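PDB 1Y5H: hypoxic response protein 1 from Mycobacterium tuberculosis, which is a secreted homodimeric CBS-domain protein of the hypoxic response whose function is unknown and which does not seem to bind AMP. Local coordinates for residues T8-A16 with V87-M96. Residues are numbered along the deposited sequence; the frame is centred on the assembly and turned at random.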
loop_
_atom_site.group_PDB
_atom_site.type_symbol
_atom_site.label_atom_id
_atom_site.label_comp_id
_atom_site.label_asym_id
_atom_site.label_seq_id
_atom_site.Cartn_x
_atom_site.Cartn_y
_atom_site.Cartn_z
ATOM N N THR A 8 -4.674 -26.559 -15.585
ATOM C CA THR A 8 -5.372 -25.447 -14.878
ATOM C C THR A 8 -5.167 -24.124 -15.611
ATOM O O THR A 8 -4.056 -23.803 -16.031
ATOM C CB THR A 8 -4.852 -25.295 -13.434
ATOM O OG1 THR A 8 -5.049 -26.523 -12.722
ATOM C CG2 THR A 8 -5.595 -24.172 -12.713
ATOM N N THR A 9 -6.242 -23.358 -15.760
ATOM C CA THR A 9 -6.173 -22.073 -16.442
ATOM C C THR A 9 -6.600 -20.956 -15.503
ATOM O O THR A 9 -7.130 -21.210 -14.419
ATOM C CB THR A 9 -7.096 -22.037 -17.669
ATOM O OG1 THR A 9 -8.461 -22.121 -17.238
ATOM C CG2 THR A 9 -6.789 -23.200 -18.603
ATOM N N ALA A 10 -6.364 -19.719 -15.922
ATOM C CA ALA A 10 -6.739 -18.566 -15.118
ATOM C C ALA A 10 -8.240 -18.592 -14.829
ATOM O O ALA A 10 -8.665 -18.298 -13.716
ATOM C CB ALA A 10 -6.364 -17.282 -15.843
ATOM N N ARG A 11 -9.034 -18.954 -15.831
ATOM C CA ARG A 11 -10.486 -19.010 -15.682
ATOM C C ARG A 11 -10.899 -19.979 -14.575
ATOM O O ARG A 11 -11.905 -19.773 -13.893
ATOM C CB ARG A 11 -11.136 -19.431 -17.005
ATOM C CG ARG A 11 -12.661 -19.459 -16.969
ATOM C CD ARG A 11 -13.251 -20.027 -18.255
ATOM N NE ARG A 11 -12.966 -19.205 -19.429
ATOM C CZ ARG A 11 -13.499 -18.010 -19.660
ATOM N NH1 ARG A 11 -14.356 -17.480 -18.794
ATOM N NH2 ARG A 11 -13.180 -17.345 -20.762
ATOM N N ASP A 12 -10.105 -21.029 -14.397
ATOM C CA ASP A 12 -10.369 -22.052 -13.390
ATOM C C ASP A 12 -10.174 -21.607 -11.943
ATOM O O ASP A 12 -10.856 -22.102 -11.044
ATOM C CB ASP A 12 -9.475 -23.269 -13.645
ATOM C CG ASP A 12 -9.857 -24.026 -14.897
ATOM O OD1 ASP A 12 -8.995 -24.763 -15.421
ATOM O OD2 ASP A 12 -11.014 -23.897 -15.349
ATOM N N ILE A 13 -9.250 -20.680 -11.708
ATOM C CA ILE A 13 -8.975 -20.238 -10.344
ATOM C C ILE A 13 -9.279 -18.768 -10.051
ATOM O O ILE A 13 -9.134 -18.319 -8.917
ATOM C CB ILE A 13 -7.498 -20.496 -9.979
ATOM C CG1 ILE A 13 -6.583 -19.644 -10.864
ATOM C CG2 ILE A 13 -7.163 -21.974 -10.173
ATOM C CD1 ILE A 13 -5.109 -19.810 -10.552
HETATM N N MSE A 14 -9.704 -18.024 -11.060
HETATM C CA MSE A 14 -9.985 -16.604 -10.874
HETATM C C MSE A 14 -11.253 -16.313 -10.085
HETATM O O MSE A 14 -12.150 -17.152 -9.979
HETATM C CB MSE A 14 -10.108 -15.911 -12.228
HETATM C CG MSE A 14 -11.343 -16.322 -13.006
HETATM SE SE MSE A 14 -11.508 -15.427 -14.686
HETATM C CE MSE A 14 -13.323 -15.940 -15.128
ATOM N N ASN A 15 -11.308 -15.102 -9.540
ATOM C CA ASN A 15 -12.473 -14.626 -8.810
ATOM C C ASN A 15 -13.276 -13.964 -9.914
ATOM O O ASN A 15 -12.946 -12.867 -10.375
ATOM C CB ASN A 15 -12.065 -13.597 -7.759
ATOM C CG ASN A 15 -11.158 -14.187 -6.695
ATOM O OD1 ASN A 15 -11.580 -15.028 -5.901
ATOM N ND2 ASN A 15 -9.902 -13.755 -6.679
ATOM N N ALA A 16 -14.316 -14.647 -10.364
ATOM C CA ALA A 16 -15.138 -14.144 -11.448
ATOM C C ALA A 16 -16.244 -13.209 -10.977
ATOM O O ALA A 16 -16.669 -13.261 -9.825
ATOM C CB ALA A 16 -15.738 -15.314 -12.209
ATOM N N VAL A 87 -3.670 -11.359 -18.074
ATOM C CA VAL A 87 -3.471 -12.674 -18.651
ATOM C C VAL A 87 -4.773 -13.082 -19.315
ATOM O O VAL A 87 -5.856 -12.627 -18.930
ATOM C CB VAL A 87 -3.090 -13.745 -17.597
ATOM C CG1 VAL A 87 -1.749 -13.404 -16.975
ATOM C CG2 VAL A 87 -4.173 -13.858 -16.529
ATOM N N ASP A 88 -4.655 -13.929 -20.328
ATOM C CA ASP A 88 -5.812 -14.433 -21.048
ATOM C C ASP A 88 -6.482 -15.479 -20.161
ATOM O O ASP A 88 -5.832 -16.089 -19.310
ATOM C CB ASP A 88 -5.363 -15.068 -22.364
ATOM C CG ASP A 88 -6.490 -15.772 -23.086
ATOM O OD1 ASP A 88 -7.479 -15.100 -23.449
ATOM O OD2 ASP A 88 -6.388 -17.001 -23.287
ATOM N N ALA A 89 -7.779 -15.681 -20.358
ATOM C CA ALA A 89 -8.527 -16.643 -19.559
ATOM C C ALA A 89 -7.950 -18.058 -19.644
ATOM O O ALA A 89 -8.145 -18.867 -18.738
ATOM C CB ALA A 89 -9.985 -16.648 -19.989
ATOM N N ASN A 90 -7.232 -18.346 -20.723
ATOM C CA ASN A 90 -6.639 -19.672 -20.914
ATOM C C ASN A 90 -5.182 -19.757 -20.465
ATOM O O ASN A 90 -4.526 -20.777 -20.674
ATOM C CB ASN A 90 -6.734 -20.078 -22.389
ATOM C CG ASN A 90 -8.136 -20.477 -22.797
ATOM O OD1 ASN A 90 -8.454 -20.542 -23.983
ATOM N ND2 ASN A 90 -8.982 -20.761 -21.812
ATOM N N ALA A 91 -4.682 -18.694 -19.846
ATOM C CA ALA A 91 -3.297 -18.664 -19.386
ATOM C C ALA A 91 -3.007 -19.709 -18.313
ATOM O O ALA A 91 -3.858 -20.018 -17.476
ATOM C CB ALA A 91 -2.950 -17.268 -18.860
ATOM N N SER A 92 -1.793 -20.249 -18.340
ATOM C CA SER A 92 -1.386 -21.251 -17.365
ATOM C C SER A 92 -0.884 -20.586 -16.088
ATOM O O SER A 92 -0.658 -19.374 -16.047
ATOM C CB SER A 92 -0.258 -22.111 -17.933
ATOM O OG SER A 92 0.932 -21.346 -18.036
ATOM N N ILE A 93 -0.698 -21.392 -15.049
ATOM C CA ILE A 93 -0.192 -20.898 -13.779
ATOM C C ILE A 93 1.192 -20.288 -13.989
ATOM O O ILE A 93 1.511 -19.245 -13.422
ATOM C CB ILE A 93 -0.097 -22.040 -12.738
ATOM C CG1 ILE A 93 -1.504 -22.454 -12.305
ATOM C CG2 ILE A 93 0.729 -21.602 -11.541
ATOM C CD1 ILE A 93 -1.537 -23.651 -11.369
ATOM N N GLN A 94 2.014 -20.945 -14.805
ATOM C CA GLN A 94 3.351 -20.435 -15.073
ATOM C C GLN A 94 3.263 -19.031 -15.668
ATOM O O GLN A 94 4.014 -18.140 -15.280
ATOM C CB GLN A 94 4.104 -21.371 -16.032
ATOM C CG GLN A 94 4.460 -22.724 -15.418
ATOM C CD GLN A 94 3.468 -23.824 -15.763
ATOM O OE1 GLN A 94 2.255 -23.638 -15.670
ATOM N NE2 GLN A 94 3.986 -24.987 -16.154
ATOM N N GLU A 95 2.334 -18.837 -16.600
ATOM C CA GLU A 95 2.157 -17.534 -17.235
ATOM C C GLU A 95 1.725 -16.486 -16.212
ATOM O O GLU A 95 2.237 -15.366 -16.203
ATOM C CB GLU A 95 1.132 -17.635 -18.347
HETATM N N MSE A 96 0.783 -16.852 -15.349
HETATM C CA MSE A 96 0.309 -15.929 -14.327
HETATM C C MSE A 96 1.447 -15.488 -13.414
HETATM O O MSE A 96 1.552 -14.316 -13.063
HETATM C CB MSE A 96 -0.809 -16.578 -13.505
HETATM C CG MSE A 96 -2.088 -16.764 -14.297
HETATM SE SE MSE A 96 -3.493 -17.614 -13.286
HETATM C CE MSE A 96 -3.306 -19.408 -13.980
HETATM O O HOH W 1 -1.559 -24.224 -15.311
#
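Arg-11 has CG anti to its own backbone nitrogen (chi1 -177°) and bends at chi3, which lays one face of the guanidinium over the methyl of Ala-89. Arg-11 NH2 comes within 3.4 Å of Ala-89 CB. A bend at its third torsion (chi3 -100°) turns the methyl of Met-96 onto the start of helix 10-13, where Met-96 CE lies 3.6 Å from Ala-10 N. Met-96 SE packs on Ala-10 CB. Met-96 SE also meets Ile-13 CD1, tip to tip, at 3.9 Å.

Between these side chains the two backbones are bonded directly. The nitrogens at the start of the short helix 10-13 donate to carbonyls around the type I turn of Asp-88 to Ala-91. Ala-10 N reaches Ala-91 O at 3.0 Å, in the carbonyl plane but with a bent N-H angle of 131°. Arg-11 N meets Ala-89 O at 3.0 Å on a lone pair and is straighter. Thr-9 CA adds a CA-H...O contact to Ala-91 O. One water bridges Thr-8 O and Ile-93 N.

Each segment also has bonds of its own. Thr-9 and Asp-12 form a capping box, although the bond from Asp-12 N to Thr-9 OG1 is weak. An Asx turn ties Asp-88 OD2 to Asn-90 N, and Ser-92 caps helix 93-103.

The N-terminal segment crosses to the second CBS repeat and adds strand 15-16 to the edge of its sheet, beside 115-121, as is familiar from CBS-domain pairs. Strand 87-88 is the other outermost strand, next to 107-112. Ala-10 and Val-87 pack on Val-110 of strand 107-112. Ile-13 and Met-96 rest on Val-120 of strand 115-121 and on Ile-125 of helix 122-127.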